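Local coordinates for protein PES4 (Saccharomyces cerevisiae S288C, PDB 6EZ7) that probably binds RNA, including poly(A), poly(U) and the 3' untranslated regions of mRNAs, the part given here being its third RNA recognition motif, at residues Asp17-Phe22 against Gly26-Ile31; Val46-Ser51 against Glu55-Arg60. One frame throughout, in Å; residues are numbered along the deposited sequence.

Contact 1. Residues Asp17-Phe22 against Gly26-Ile31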
ATOM      1  N   ASP A  17      -2.922   6.290  -9.032  1.00 18.16           N
ATOM      2  CA  ASP A  17      -2.484   6.963  -7.809  1.00 15.24           C
ATOM      3  C   ASP A  17      -1.542   6.076  -7.014  1.00 15.96           C
ATOM      4  O   ASP A  17      -0.497   6.531  -6.550  1.00 21.99           O
ATOM      5  CB  ASP A  17      -3.674   7.352  -6.931  1.00 18.79           C
ATOM      6  CG  ASP A  17      -4.551   8.406  -7.569  1.00 29.07           C
ATOM      7  OD1 ASP A  17      -4.034   9.188  -8.394  1.00 27.42           O
ATOM      8  OD2 ASP A  17      -5.757   8.456  -7.241  1.00 26.11           O
ATOM      9  N   ILE A  18      -1.917   4.813  -6.846  1.00 18.84           N
ATOM     10  CA  ILE A  18      -1.075   3.883  -6.105  1.00 15.82           C
ATOM     11  C   ILE A  18       0.245   3.695  -6.837  1.00 14.12           C
ATOM     12  O   ILE A  18       1.313   3.723  -6.232  1.00 22.38           O
ATOM     13  CB  ILE A  18      -1.751   2.519  -5.910  1.00 22.43           C
ATOM     14  CG1 ILE A  18      -3.129   2.695  -5.270  1.00 26.13           C
ATOM     15  CG2 ILE A  18      -0.882   1.621  -5.057  1.00 25.49           C
ATOM     16  CD1 ILE A  18      -3.087   3.389  -3.941  1.00 27.60           C
ATOM     17  N   LEU A  19       0.158   3.510  -8.148  1.00 16.05           N
ATOM     18  CA  LEU A  19       1.346   3.341  -8.971  1.00 17.11           C
ATOM     19  C   LEU A  19       2.266   4.546  -8.869  1.00 22.62           C
ATOM     20  O   LEU A  19       3.466   4.406  -8.657  1.00 17.29           O
ATOM     21  CB  LEU A  19       0.951   3.113 -10.427  1.00 18.78           C
ATOM     22  CG  LEU A  19       0.648   1.674 -10.834  1.00 23.46           C
ATOM     23  CD1 LEU A  19       0.012   1.637 -12.216  1.00 15.11           C
ATOM     24  CD2 LEU A  19       1.924   0.837 -10.802  1.00 31.78           C
ATOM     25  N   ASN A  20       1.701   5.735  -9.007  1.00 18.42           N
ATOM     26  CA  ASN A  20       2.522   6.930  -9.045  1.00 17.57           C
ATOM     27  C   ASN A  20       3.204   7.225  -7.717  1.00 22.92           C
ATOM     28  O   ASN A  20       4.377   7.589  -7.686  1.00 25.47           O
ATOM     29  CB  ASN A  20       1.686   8.119  -9.503  1.00 19.90           C
ATOM     30  CG  ASN A  20       1.506   8.133 -11.000  1.00 24.95           C
ATOM     31  OD1 ASN A  20       0.393   8.262 -11.519  1.00 24.67           O
ATOM     32  ND2 ASN A  20       2.611   7.968 -11.712  1.00 19.35           N
ATOM     33  N   PHE A  21       2.486   7.044  -6.617  1.00 15.69           N
ATOM     34  CA  PHE A  21       3.093   7.261  -5.310  1.00 18.20           C
ATOM     35  C   PHE A  21       4.098   6.176  -4.954  1.00 18.78           C
ATOM     36  O   PHE A  21       5.230   6.468  -4.577  1.00 24.93           O
ATOM     37  CB  PHE A  21       2.022   7.343  -4.227  1.00 26.25           C
ATOM     38  CG  PHE A  21       1.345   8.676  -4.155  1.00 29.88           C
ATOM     39  CD1 PHE A  21       2.051   9.804  -3.771  1.00 28.07           C
ATOM     40  CD2 PHE A  21       0.003   8.805  -4.465  1.00 36.74           C
ATOM     41  CE1 PHE A  21       1.430  11.036  -3.702  1.00 26.82           C
ATOM     42  CE2 PHE A  21      -0.623  10.036  -4.399  1.00 36.61           C
ATOM     43  CZ  PHE A  21       0.093  11.153  -4.016  1.00 30.35           C
ATOM     44  N   PHE A  22       3.691   4.921  -5.083  1.00 16.35           N
ATOM     45  CA  PHE A  22       4.469   3.844  -4.483  1.00 17.74           C
ATOM     46  C   PHE A  22       5.550   3.257  -5.384  1.00 23.68           C
ATOM     47  O   PHE A  22       6.347   2.436  -4.933  1.00 29.15           O
ATOM     48  CB  PHE A  22       3.515   2.758  -3.984  1.00 17.00           C
ATOM     49  CG  PHE A  22       2.782   3.169  -2.744  1.00 19.95           C
ATOM     50  CD1 PHE A  22       1.628   3.929  -2.827  1.00 16.05           C
ATOM     51  CD2 PHE A  22       3.294   2.867  -1.494  1.00 20.69           C
ATOM     52  CE1 PHE A  22       0.971   4.347  -1.685  1.00 21.53           C
ATOM     53  CE2 PHE A  22       2.638   3.278  -0.344  1.00 20.89           C
ATOM     54  CZ  PHE A  22       1.477   4.019  -0.439  1.00 19.11           C
ATOM     55  N   GLY A  26      10.589   2.042  -5.551  1.00 27.59           N
ATOM     56  CA  GLY A  26      11.101   0.918  -6.313  1.00 22.74           C
ATOM     57  C   GLY A  26      10.025   0.313  -7.189  1.00 26.34           C
ATOM     58  O   GLY A  26       8.849   0.637  -7.030  1.00 26.89           O
ATOM     59  N   PRO A  27      10.423  -0.570  -8.117  1.00 28.93           N
ATOM     60  CA  PRO A  27       9.515  -1.190  -9.089  1.00 30.22           C
ATOM     61  C   PRO A  27       8.417  -2.008  -8.419  1.00 32.69           C
ATOM     62  O   PRO A  27       8.701  -2.819  -7.540  1.00 29.50           O
ATOM     63  CB  PRO A  27      10.436  -2.100  -9.911  1.00 26.71           C
ATOM     64  CG  PRO A  27      11.819  -1.589  -9.662  1.00 39.24           C
ATOM     65  CD  PRO A  27      11.805  -1.061  -8.265  1.00 35.27           C
ATOM     66  N   ILE A  28       7.177  -1.801  -8.840  1.00 35.44           N
ATOM     67  CA  ILE A  28       6.057  -2.542  -8.281  1.00 32.46           C
ATOM     68  C   ILE A  28       5.745  -3.782  -9.113  1.00 31.84           C
ATOM     69  O   ILE A  28       5.575  -3.700 -10.331  1.00 31.65           O
ATOM     70  CB  ILE A  28       4.802  -1.661  -8.183  1.00 27.24           C
ATOM     71  CG1 ILE A  28       4.999  -0.590  -7.108  1.00 24.93           C
ATOM     72  CG2 ILE A  28       3.586  -2.509  -7.858  1.00 33.23           C
ATOM     73  CD1 ILE A  28       3.898   0.452  -7.067  1.00 25.41           C
ATOM     74  N   LYS A  29       5.673  -4.930  -8.448  1.00 30.20           N
ATOM     75  CA  LYS A  29       5.378  -6.188  -9.122  1.00 30.87           C
ATOM     76  C   LYS A  29       3.887  -6.320  -9.419  1.00 35.95           C
ATOM     77  O   LYS A  29       3.494  -6.646 -10.541  1.00 37.62           O
ATOM     78  CB  LYS A  29       5.855  -7.370  -8.273  1.00 26.22           C
ATOM     79  CG  LYS A  29       5.937  -8.684  -9.029  1.00 42.35           C
ATOM     80  CD  LYS A  29       6.513  -9.790  -8.157  1.00 49.72           C
ATOM     81  CE  LYS A  29       5.430 -10.757  -7.704  1.00 59.88           C
ATOM     82  NZ  LYS A  29       5.987 -12.103  -7.387  1.00 62.62           N
ATOM     83  N   SER A  30       3.058  -6.061  -8.413  1.00 31.88           N
ATOM     84  CA  SER A  30       1.614  -6.173  -8.576  1.00 28.65           C
ATOM     85  C   SER A  30       0.868  -5.279  -7.595  1.00 30.04           C
ATOM     86  O   SER A  30       1.378  -4.947  -6.525  1.00 26.71           O
ATOM     87  CB  SER A  30       1.165  -7.626  -8.405  1.00 37.91           C
ATOM     88  OG  SER A  30       1.489  -8.116  -7.116  1.00 45.18           O
ATOM     89  N   ILE A  31      -0.343  -4.890  -7.983  1.00 22.00           N
ATOM     90  CA  ILE A  31      -1.213  -4.056  -7.163  1.00 23.94           C
ATOM     91  C   ILE A  31      -2.629  -4.594  -7.143  1.00 28.92           C
ATOM     92  O   ILE A  31      -3.181  -4.954  -8.184  1.00 31.81           O
ATOM     93  CB  ILE A  31      -1.285  -2.599  -7.678  1.00 24.66           C
ATOM     94  CG1 ILE A  31       0.094  -1.959  -7.731  1.00 33.46           C
ATOM     95  CG2 ILE A  31      -2.211  -1.758  -6.805  1.00 23.63           C
ATOM     96  CD1 ILE A  31       0.041  -0.493  -8.068  1.00 36.99           C
TER
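Ile18, Leu19 and Phe22 on helix 15-22 pack against Ile28 and Ile31 of strand 28-33, the first helix and the second strand of the beta-alpha-beta-beta-alpha-beta fold of the RNA recognition motif. After the short turn the chain runs back at 152° to the helix segment, the two axes approaching to 10.1 Å, and the two isoleucines bridge the space largely through apolar side chains, with Ile28 CD1 also resting on the last helix carbonyl. The end methyl of Ile31 meets both Ile18 and Leu19. Its CG1 lies anti to the carbonyl carbon (chi1 -58°) and CD1 continues the chain in an extended form, which brings CD1 to 3.6 Å from Leu19 CG and equally near to Leu19 CD2. The same methyl meets Ile18 CG2 at 3.8 Å, so it sits between two successive helix residues. Ile18 meets the strand mainly through CG2, while its CG1 arm turns away, and the side chain also touches Ile6 and Leu9 of strand 3-9. Ile28 repeats the extended shape (chi2 172°), and its CD1 is directed at the end of the helix, 3.9 Å from Phe22 CB and 4.2 Å from Leu19 CD2. The ring of Phe22 leads away from the strand toward Ile4 and Ile6 and meets Tyr61, so this residue presents its root and backbone to Ile28. Lys29 and Ser30 both face Thr47 in a classic beta bulge, while Ile28 and Ile31 on its two sides both point to the helix. At the end of the helix, Ile28 CD1 rests 3.7 Å from Phe22 C.

Contact 2. Residues Val46-Ser51 against Glu55-Arg60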
ATOM      1  N   VAL A  46       0.010  -4.043  -2.205  1.00 19.30           N
ATOM      2  CA  VAL A  46       1.082  -3.778  -3.157  1.00 18.32           C
ATOM      3  C   VAL A  46       2.255  -4.711  -2.941  1.00 23.76           C
ATOM      4  O   VAL A  46       2.755  -4.853  -1.822  1.00 21.03           O
ATOM      5  CB  VAL A  46       1.571  -2.325  -3.062  1.00 19.52           C
ATOM      6  CG1 VAL A  46       2.753  -2.092  -3.998  1.00 23.35           C
ATOM      7  CG2 VAL A  46       0.440  -1.378  -3.391  1.00 19.80           C
ATOM      8  N   THR A  47       2.692  -5.345  -4.022  1.00 24.00           N
ATOM      9  CA  THR A  47       3.841  -6.231  -3.970  1.00 23.46           C
ATOM     10  C   THR A  47       4.997  -5.655  -4.782  1.00 20.12           C
ATOM     11  O   THR A  47       4.849  -5.344  -5.962  1.00 21.91           O
ATOM     12  CB  THR A  47       3.492  -7.631  -4.485  1.00 28.25           C
ATOM     13  OG1 THR A  47       2.466  -8.194  -3.659  1.00 27.88           O
ATOM     14  CG2 THR A  47       4.714  -8.531  -4.433  1.00 36.65           C
ATOM     15  N   TYR A  48       6.145  -5.513  -4.134  1.00 21.16           N
ATOM     16  CA  TYR A  48       7.335  -4.988  -4.787  1.00 19.82           C
ATOM     17  C   TYR A  48       8.185  -6.100  -5.385  1.00 22.14           C
ATOM     18  O   TYR A  48       8.196  -7.222  -4.881  1.00 27.97           O
ATOM     19  CB  TYR A  48       8.162  -4.169  -3.795  1.00 25.50           C
ATOM     20  CG  TYR A  48       7.549  -2.818  -3.515  1.00 23.15           C
ATOM     21  CD1 TYR A  48       7.808  -1.738  -4.346  1.00 22.16           C
ATOM     22  CD2 TYR A  48       6.698  -2.627  -2.435  1.00 22.02           C
ATOM     23  CE1 TYR A  48       7.243  -0.501  -4.107  1.00 19.95           C
ATOM     24  CE2 TYR A  48       6.128  -1.389  -2.183  1.00 17.62           C
ATOM     25  CZ  TYR A  48       6.408  -0.331  -3.022  1.00 20.03           C
ATOM     26  OH  TYR A  48       5.847   0.902  -2.781  1.00 20.13           O
ATOM     27  N   LYS A  49       8.892  -5.787  -6.465  1.00 29.73           N
ATOM     28  CA  LYS A  49       9.826  -6.738  -7.052  1.00 36.94           C
ATOM     29  C   LYS A  49      10.977  -6.987  -6.086  1.00 38.14           C
ATOM     30  O   LYS A  49      11.367  -8.130  -5.849  1.00 39.71           O
ATOM     31  CB  LYS A  49      10.350  -6.233  -8.397  1.00 39.83           C
ATOM     32  CG  LYS A  49       9.264  -6.061  -9.453  1.00 55.16           C
ATOM     33  CD  LYS A  49       9.851  -5.881 -10.844  1.00 62.58           C
ATOM     34  CE  LYS A  49       8.757  -5.825 -11.900  1.00 66.45           C
ATOM     35  NZ  LYS A  49       9.290  -5.443 -13.237  1.00 66.60           N
ATOM     36  N   ASN A  50      11.504  -5.905  -5.519  1.00 28.14           N
ATOM     37  CA  ASN A  50      12.608  -5.991  -4.574  1.00 31.45           C
ATOM     38  C   ASN A  50      12.118  -5.839  -3.141  1.00 32.21           C
ATOM     39  O   ASN A  50      11.464  -4.853  -2.801  1.00 31.94           O
ATOM     40  CB  ASN A  50      13.662  -4.929  -4.890  1.00 36.42           C
ATOM     41  CG  ASN A  50      14.208  -5.056  -6.299  1.00 49.65           C
ATOM     42  OD1 ASN A  50      14.622  -6.137  -6.721  1.00 55.67           O
ATOM     43  ND2 ASN A  50      14.199  -3.953  -7.040  1.00 55.41           N
ATOM     44  N   SER A  51      12.442  -6.822  -2.307  1.00 37.27           N
ATOM     45  CA  SER A  51      11.969  -6.868  -0.927  1.00 38.01           C
ATOM     46  C   SER A  51      12.314  -5.604  -0.146  1.00 41.67           C
ATOM     47  O   SER A  51      11.527  -5.144   0.682  1.00 39.77           O
ATOM     48  CB  SER A  51      12.554  -8.088  -0.213  1.00 47.18           C
ATOM     49  OG  SER A  51      12.407  -9.255  -1.002  1.00 55.81           O
ATOM     50  N   GLU A  55       9.910  -2.227   2.597  1.00 31.88           N
ATOM     51  CA  GLU A  55      10.249  -1.567   3.854  1.00 32.62           C
ATOM     52  C   GLU A  55      10.391  -0.064   3.647  1.00 30.63           C
ATOM     53  O   GLU A  55       9.972   0.732   4.489  1.00 26.80           O
ATOM     54  CB  GLU A  55      11.538  -2.140   4.438  1.00 47.98           C
ATOM     55  CG  GLU A  55      11.784  -1.757   5.887  1.00 61.03           C
ATOM     56  CD  GLU A  55      10.614  -2.107   6.788  1.00 75.31           C
ATOM     57  OE1 GLU A  55      10.122  -3.254   6.712  1.00 72.30           O
ATOM     58  OE2 GLU A  55      10.185  -1.231   7.570  1.00 79.26           O
ATOM     59  N   LYS A  56      10.983   0.317   2.521  1.00 29.02           N
ATOM     60  CA  LYS A  56      11.141   1.726   2.187  1.00 25.32           C
ATOM     61  C   LYS A  56       9.781   2.397   2.066  1.00 22.26           C
ATOM     62  O   LYS A  56       9.591   3.517   2.539  1.00 25.80           O
ATOM     63  CB  LYS A  56      11.932   1.887   0.888  1.00 37.24           C
ATOM     64  CG  LYS A  56      13.411   1.561   1.023  1.00 50.80           C
ATOM     65  CD  LYS A  56      14.070   1.396  -0.338  1.00 64.98           C
ATOM     66  CE  LYS A  56      13.935   2.657  -1.177  1.00 75.75           C
ATOM     67  NZ  LYS A  56      14.382   2.436  -2.582  1.00 81.86           N
ATOM     68  N   ALA A  57       8.838   1.699   1.436  1.00 20.88           N
ATOM     69  CA  ALA A  57       7.490   2.224   1.231  1.00 22.11           C
ATOM     70  C   ALA A  57       6.793   2.505   2.555  1.00 22.58           C
ATOM     71  O   ALA A  57       6.142   3.535   2.716  1.00 23.59           O
ATOM     72  CB  ALA A  57       6.661   1.252   0.395  1.00 24.92           C
ATOM     73  N   ILE A  58       6.923   1.578   3.498  1.00 18.69           N
ATOM     74  CA  ILE A  58       6.365   1.773   4.830  1.00 19.46           C
ATOM     75  C   ILE A  58       7.003   2.987   5.504  1.00 22.26           C
ATOM     76  O   ILE A  58       6.309   3.854   6.036  1.00 25.48           O
ATOM     77  CB  ILE A  58       6.573   0.530   5.711  1.00 27.54           C
ATOM     78  CG1 ILE A  58       5.823  -0.667   5.124  1.00 24.58           C
ATOM     79  CG2 ILE A  58       6.122   0.805   7.138  1.00 32.13           C
ATOM     80  CD1 ILE A  58       6.141  -1.976   5.814  1.00 30.00           C
ATOM     81  N   LYS A  59       8.329   3.053   5.464  1.00 25.34           N
ATOM     82  CA  LYS A  59       9.042   4.148   6.113  1.00 24.24           C
ATOM     83  C   LYS A  59       8.702   5.496   5.494  1.00 24.65           C
ATOM     84  O   LYS A  59       8.624   6.510   6.191  1.00 27.89           O
ATOM     85  CB  LYS A  59      10.555   3.917   6.052  1.00 31.52           C
ATOM     86  CG  LYS A  59      11.062   2.896   7.054  1.00 40.91           C
ATOM     87  CD  LYS A  59      12.549   3.082   7.328  1.00 55.43           C
ATOM     88  CE  LYS A  59      13.406   2.343   6.314  1.00 63.54           C
ATOM     89  NZ  LYS A  59      13.685   0.942   6.742  1.00 68.63           N
ATOM     90  N   ARG A  60       8.490   5.510   4.185  1.00 23.59           N
ATOM     91  CA  ARG A  60       8.279   6.772   3.491  1.00 34.62           C
ATOM     92  C   ARG A  60       6.817   7.196   3.423  1.00 29.20           C
ATOM     93  O   ARG A  60       6.526   8.395   3.423  1.00 25.58           O
ATOM     94  CB  ARG A  60       8.876   6.698   2.083  1.00 29.93           C
ATOM     95  CG  ARG A  60      10.387   6.487   2.098  1.00 39.83           C
ATOM     96  CD  ARG A  60      10.977   6.437   0.704  1.00 51.96           C
ATOM     97  NE  ARG A  60      10.544   7.564  -0.117  1.00 69.54           N
ATOM     98  CZ  ARG A  60      10.904   7.741  -1.384  1.00 76.34           C
ATOM     99  NH1 ARG A  60      11.704   6.866  -1.978  1.00 75.03           N
ATOM    100  NH2 ARG A  60      10.461   8.794  -2.057  1.00 76.67           N
TER
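Tyr48 at the end of strand 42-48 lays the hydroxyl end of its ring against the methyl of Ala57, joining the third strand of the RNA recognition motif to its second helix, 51-61. The two segments bury 117 Å² between them, well over half of it from this pair. Ala57 CB lies 3.3 Å from Tyr48 OH and 3.7 Å from Tyr48 CE2, approaching the ring obliquely near one side of its hydroxyl-bearing end. With CG anti to the carbonyl carbon (chi1 -75°), the ring extends from the strand toward the helix, which sets the hydroxyl beside the alanine methyl. The phenol oxygen does not depend on the helix for its polar partner: it hydrogen-bonds to Phe22 O. Ile4 of strand 3-9 touches both Tyr48 and Ala57, and Val25 and Ile28 also pack on the tyrosine. Further out, Asn2 links the strand end to Ser51, its ND2 bonding to Tyr48 O and its OD1 to Ser51 OG. Glu55, one turn along from Ser51, directs its carboxylate away from the strand segment into a salt bridge between its OE1 and Arg75 NH2. Within the helix, Lys59 N bonds to Glu55 O at 3.0 Å.

Contacts 1 and 2 follow one another along the chain, their centres about 9 Å apart, and pack the two helices on the same side of one antiparallel sheet, through the neighbouring strands 28-33 and 42-48. The strands are tied directly by Lys29 N and Thr47 O, at 2.7 Å a probable hydrogen bond. A second tie runs from the end of the first helix, where Phe22 O and Tyr48 OH also lie 2.7 Å apart, so the tyrosine that meets Ala57 in contact 2 probably also anchors the helix end of contact 1. In RNA recognition motifs RNA usually binds the opposite sheet face, so both contacts probably belong to the scaffold behind it.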